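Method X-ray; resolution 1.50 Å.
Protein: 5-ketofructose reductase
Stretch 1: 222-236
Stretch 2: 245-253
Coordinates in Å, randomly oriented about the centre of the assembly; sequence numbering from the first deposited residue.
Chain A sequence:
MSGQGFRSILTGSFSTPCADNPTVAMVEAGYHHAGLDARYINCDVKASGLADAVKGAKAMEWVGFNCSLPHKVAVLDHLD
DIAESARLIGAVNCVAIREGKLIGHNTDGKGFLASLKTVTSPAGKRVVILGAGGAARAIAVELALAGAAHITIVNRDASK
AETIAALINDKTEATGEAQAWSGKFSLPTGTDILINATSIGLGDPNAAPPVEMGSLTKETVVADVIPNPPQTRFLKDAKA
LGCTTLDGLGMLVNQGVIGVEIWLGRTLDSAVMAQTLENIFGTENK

Stretch 1, residues 222-236: VADVIPNPPQTRFLK
Stretch 2 (245-253) TLDGLGMLV

Stretch 1 runs as a strand (222-224), a proline-rich loop, and the start of a helix (233-236). Stretch 2 is a short strand (245-246) that turns at Asp247 into a helix (248-253). The two strands are parallel. Val222 pairs with Thr245 (CA to CA 4.9 Å) and Ala223 with Leu246 (CA to CA 4.5 Å). The axes of strand 222-224 and helix 248-253 approach to 8.6 Å, with 67° between their N-to-C directions. Together the stretches bury 636 Å².

Val222 is extended (-119/125), chi1 t. Its O accepts from Leu246 N at 2.9 Å. Its side chain shares a sheet face with Thr245 (chi1 p).

Ala223 (-128/153) lies on the other face with Leu246 (m, t); their CB atoms are 4.0 Å apart. Its small CB also packs 3.8 Å from Met251 CE. Met251 (m, t, t) points toward stretch 1, and in this rotamer its CE lies 3.2 Å from Asp224 O.

Asp224 (-139/127) closes the ladder: its N donates to Leu246 O at 3.0 Å. Its side chain, chi1 t, braces its own stretch. OD1 accepts from Ile226 N at 3.1 Å, and OD2 accepts from Thr232 OG1 at 2.7 Å.

Val225 (-72/-21) turns the chain out of the strand. Its CG1 is 4.4 Å from Met251 SD. Water 1 donates to Val225 O at 2.8 Å and to Gly248 O at 2.7 Å, bridging the backbones.

Ile226 (-60/123; m, t) points away. Its O meets Gly248 CA at 3.3 Å, a CA-H...O contact. Glycine suits this spot: an ideal CB on Gly248 would lie 2.2 Å from Ile226 O and 2.4 Å from Val225 O. Water 2 is 2.7 Å from both Ile226 O and Pro230 O, and accepts from Gly248 N at 2.9 Å.

Pro227 (-93/-11) offers an apolar ring. Its CB is 3.7 Å from Leu252 CD1 and 4.4 Å from Leu249 CB. Asn228 (-147/110) makes no contact with stretch 2. The peptide before Pro229 (-71/148) is cis.

Pro230 (-69/-33) points toward stretch 2, its CB 3.8 Å from Leu249 CB. Leu249 is t, t. Pro230 O lies 3.3 Å from Asp247 CB.

Thr232 (-72/162, chi1 p) caps its helix: OG1 accepts from Leu235 N at 3.2 Å. Asp247 (-93/158, chi1 p) does likewise, OD1 accepting from Gly250 N at 2.9 Å.

Leu235 (-66/-36; m, t) points toward stretch 2 and is buried. Its CD1 lies 3.7 Å from Asp247 CA. Its O is 3.5 Å from Thr245 CG2.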

# COMPACT_ATOMS: atom_id res chain seq x y z
N VAL A 222 1.32 -32.87 20.52
CA VAL A 222 1.21 -33.16 19.09
C VAL A 222 0.78 -31.88 18.37
O VAL A 222 -0.22 -31.26 18.70
CB VAL A 222 0.21 -34.31 18.82
CG1 VAL A 222 0.21 -34.66 17.36
CG2 VAL A 222 0.55 -35.56 19.63
N ALA A 223 1.57 -31.48 17.37
CA ALA A 223 1.35 -30.22 16.64
C ALA A 223 1.30 -30.49 15.14
O ALA A 223 1.92 -31.44 14.64
CB ALA A 223 2.46 -29.25 16.97
N ASP A 224 0.60 -29.63 14.43
CA ASP A 224 0.48 -29.73 12.99
C ASP A 224 0.57 -28.35 12.38
O ASP A 224 -0.14 -27.44 12.77
CB ASP A 224 -0.87 -30.37 12.64
CG ASP A 224 -0.93 -30.90 11.23
OD1 ASP A 224 -0.15 -30.50 10.33
OD2 ASP A 224 -1.78 -31.76 10.99
N VAL A 225 1.47 -28.19 11.41
CA VAL A 225 1.62 -26.89 10.70
C VAL A 225 0.47 -26.56 9.73
O VAL A 225 0.28 -25.39 9.37
CB VAL A 225 2.97 -26.78 9.94
CG1 VAL A 225 4.14 -27.08 10.87
CG2 VAL A 225 3.01 -27.67 8.69
N ILE A 226 -0.27 -27.58 9.31
CA ILE A 226 -1.40 -27.36 8.39
C ILE A 226 -2.46 -26.42 9.01
O ILE A 226 -2.93 -26.69 10.10
CB ILE A 226 -2.00 -28.72 7.98
CG1 ILE A 226 -1.02 -29.48 7.06
CG2 ILE A 226 -3.37 -28.54 7.33
CD1 ILE A 226 -1.34 -30.96 6.91
N PRO A 227 -2.78 -25.31 8.34
CA PRO A 227 -3.78 -24.38 8.93
C PRO A 227 -5.22 -24.61 8.49
O PRO A 227 -6.15 -24.04 9.08
CB PRO A 227 -3.30 -23.01 8.45
CG PRO A 227 -2.57 -23.29 7.15
CD PRO A 227 -2.09 -24.72 7.17
N ASN A 228 -5.40 -25.45 7.47
CA ASN A 228 -6.70 -25.67 6.85
C ASN A 228 -6.80 -27.12 6.35
O ASN A 228 -6.11 -27.49 5.40
CB ASN A 228 -6.90 -24.65 5.71
CG ASN A 228 -8.30 -24.71 5.11
OD1 ASN A 228 -9.24 -25.15 5.78
ND2 ASN A 228 -8.44 -24.25 3.87
N PRO A 229 -7.64 -27.96 6.99
CA PRO A 229 -8.41 -27.62 8.18
C PRO A 229 -7.54 -27.48 9.42
O PRO A 229 -6.53 -28.16 9.52
CB PRO A 229 -9.36 -28.81 8.34
CG PRO A 229 -8.68 -29.96 7.65
CD PRO A 229 -7.78 -29.38 6.59
N PRO A 230 -7.92 -26.60 10.36
CA PRO A 230 -7.04 -26.51 11.53
C PRO A 230 -7.07 -27.76 12.39
O PRO A 230 -6.06 -28.14 12.96
CB PRO A 230 -7.56 -25.28 12.28
CG PRO A 230 -8.95 -25.08 11.78
CD PRO A 230 -8.96 -25.57 10.37
N GLN A 231 -8.23 -28.40 12.46
CA GLN A 231 -8.35 -29.70 13.12
C GLN A 231 -8.24 -30.80 12.08
O GLN A 231 -9.24 -31.29 11.55
CB GLN A 231 -9.67 -29.78 13.90
CG GLN A 231 -9.83 -28.74 15.00
CD GLN A 231 -8.70 -28.75 16.03
OE1 GLN A 231 -8.15 -27.70 16.37
NE2 GLN A 231 -8.36 -29.93 16.54
N THR A 232 -6.98 -31.17 11.79
CA THR A 232 -6.65 -32.22 10.84
C THR A 232 -7.00 -33.59 11.43
O THR A 232 -7.19 -33.72 12.65
CB THR A 232 -5.14 -32.19 10.51
OG1 THR A 232 -4.36 -32.32 11.72
CG2 THR A 232 -4.77 -30.89 9.80
N ARG A 233 -7.11 -34.60 10.56
CA ARG A 233 -7.28 -35.99 11.02
C ARG A 233 -6.21 -36.37 12.05
O ARG A 233 -6.53 -36.95 13.08
CB ARG A 233 -7.28 -36.95 9.83
CG ARG A 233 -7.36 -38.42 10.19
CD ARG A 233 -7.37 -39.30 8.95
NE ARG A 233 -7.11 -40.70 9.28
CZ ARG A 233 -6.53 -41.59 8.47
NH1 ARG A 233 -6.14 -41.25 7.25
NH2 ARG A 233 -6.34 -42.83 8.89
N PHE A 234 -4.95 -36.07 11.74
CA PHE A 234 -3.81 -36.27 12.62
C PHE A 234 -4.06 -35.69 14.02
O PHE A 234 -3.94 -36.42 15.00
CB PHE A 234 -2.58 -35.67 11.94
CG PHE A 234 -1.33 -35.74 12.74
CD1 PHE A 234 -0.75 -36.98 13.05
CD2 PHE A 234 -0.68 -34.58 13.12
CE1 PHE A 234 0.44 -37.03 13.76
CE2 PHE A 234 0.51 -34.62 13.85
CZ PHE A 234 1.08 -35.87 14.15
N LEU A 235 -4.43 -34.41 14.10
CA LEU A 235 -4.75 -33.82 15.41
C LEU A 235 -5.98 -34.40 16.09
O LEU A 235 -5.97 -34.55 17.32
CB LEU A 235 -4.85 -32.30 15.32
CG LEU A 235 -3.52 -31.59 14.99
CD1 LEU A 235 -3.77 -30.11 15.13
CD2 LEU A 235 -2.30 -32.01 15.81
N LYS A 236 -7.00 -34.73 15.30
CA LYS A 236 -8.22 -35.32 15.87
C LYS A 236 -7.94 -36.69 16.46
O LYS A 236 -8.41 -36.99 17.58
CB LYS A 236 -9.35 -35.39 14.84
CG LYS A 236 -9.94 -34.03 14.53
CD LYS A 236 -10.92 -34.12 13.38
CE LYS A 236 -11.80 -32.88 13.37
NZ LYS A 236 -12.86 -32.99 12.34
N THR A 245 -3.00 -31.01 21.87
CA THR A 245 -2.74 -30.68 20.45
C THR A 245 -2.60 -29.19 20.15
O THR A 245 -3.22 -28.34 20.81
CB THR A 245 -3.84 -31.24 19.52
OG1 THR A 245 -5.11 -30.67 19.88
CG2 THR A 245 -3.93 -32.78 19.61
N LEU A 246 -1.79 -28.88 19.14
CA LEU A 246 -1.59 -27.52 18.67
C LEU A 246 -1.81 -27.42 17.18
O LEU A 246 -1.12 -28.07 16.40
CB LEU A 246 -0.19 -27.02 19.03
CG LEU A 246 0.13 -27.12 20.53
CD1 LEU A 246 1.62 -27.01 20.78
CD2 LEU A 246 -0.64 -26.06 21.29
N ASP A 247 -2.74 -26.57 16.78
CA ASP A 247 -3.12 -26.47 15.39
C ASP A 247 -2.37 -25.39 14.58
O ASP A 247 -1.81 -24.42 15.12
CB ASP A 247 -4.63 -26.29 15.28
CG ASP A 247 -5.06 -24.89 15.64
OD1 ASP A 247 -5.02 -24.01 14.75
OD2 ASP A 247 -5.46 -24.68 16.80
N GLY A 248 -2.36 -25.59 13.27
CA GLY A 248 -1.55 -24.78 12.37
C GLY A 248 -2.11 -23.41 12.13
O GLY A 248 -1.39 -22.50 11.73
N LEU A 249 -3.42 -23.25 12.35
CA LEU A 249 -4.06 -21.93 12.18
C LEU A 249 -3.58 -21.02 13.32
O LEU A 249 -3.15 -19.89 13.06
CB LEU A 249 -5.59 -22.09 12.11
CG LEU A 249 -6.48 -20.88 11.79
CD1 LEU A 249 -7.83 -21.38 11.31
CD2 LEU A 249 -6.70 -19.99 13.00
N GLY A 250 -3.57 -21.54 14.55
CA GLY A 250 -3.01 -20.80 15.67
C GLY A 250 -1.56 -20.38 15.41
O GLY A 250 -1.10 -19.32 15.84
N MET A 251 -0.81 -21.25 14.74
CA MET A 251 0.60 -20.96 14.47
C MET A 251 0.75 -19.82 13.47
O MET A 251 1.60 -18.93 13.64
CB MET A 251 1.31 -22.21 13.94
CG MET A 251 1.39 -23.35 14.91
SD MET A 251 2.31 -24.70 14.14
CE MET A 251 1.68 -26.09 15.08
N LEU A 252 -0.07 -19.83 12.43
CA LEU A 252 -0.12 -18.72 11.49
C LEU A 252 -0.49 -17.41 12.19
O LEU A 252 0.13 -16.38 11.93
CB LEU A 252 -1.12 -19.03 10.38
CG LEU A 252 -0.69 -19.63 9.06
CD1 LEU A 252 -1.90 -19.57 8.14
CD2 LEU A 252 0.50 -18.91 8.44
N VAL A 253 -1.48 -17.45 13.07
CA VAL A 253 -1.85 -16.27 13.83
C VAL A 253 -0.66 -15.77 14.65
O VAL A 253 -0.33 -14.57 14.60
CB VAL A 253 -3.09 -16.54 14.70
CG1 VAL A 253 -3.35 -15.39 15.67
CG2 VAL A 253 -4.30 -16.75 13.80
O HOH W 1 0.89 -22.87 10.31
O HOH W 2 -3.39 -28.15 12.34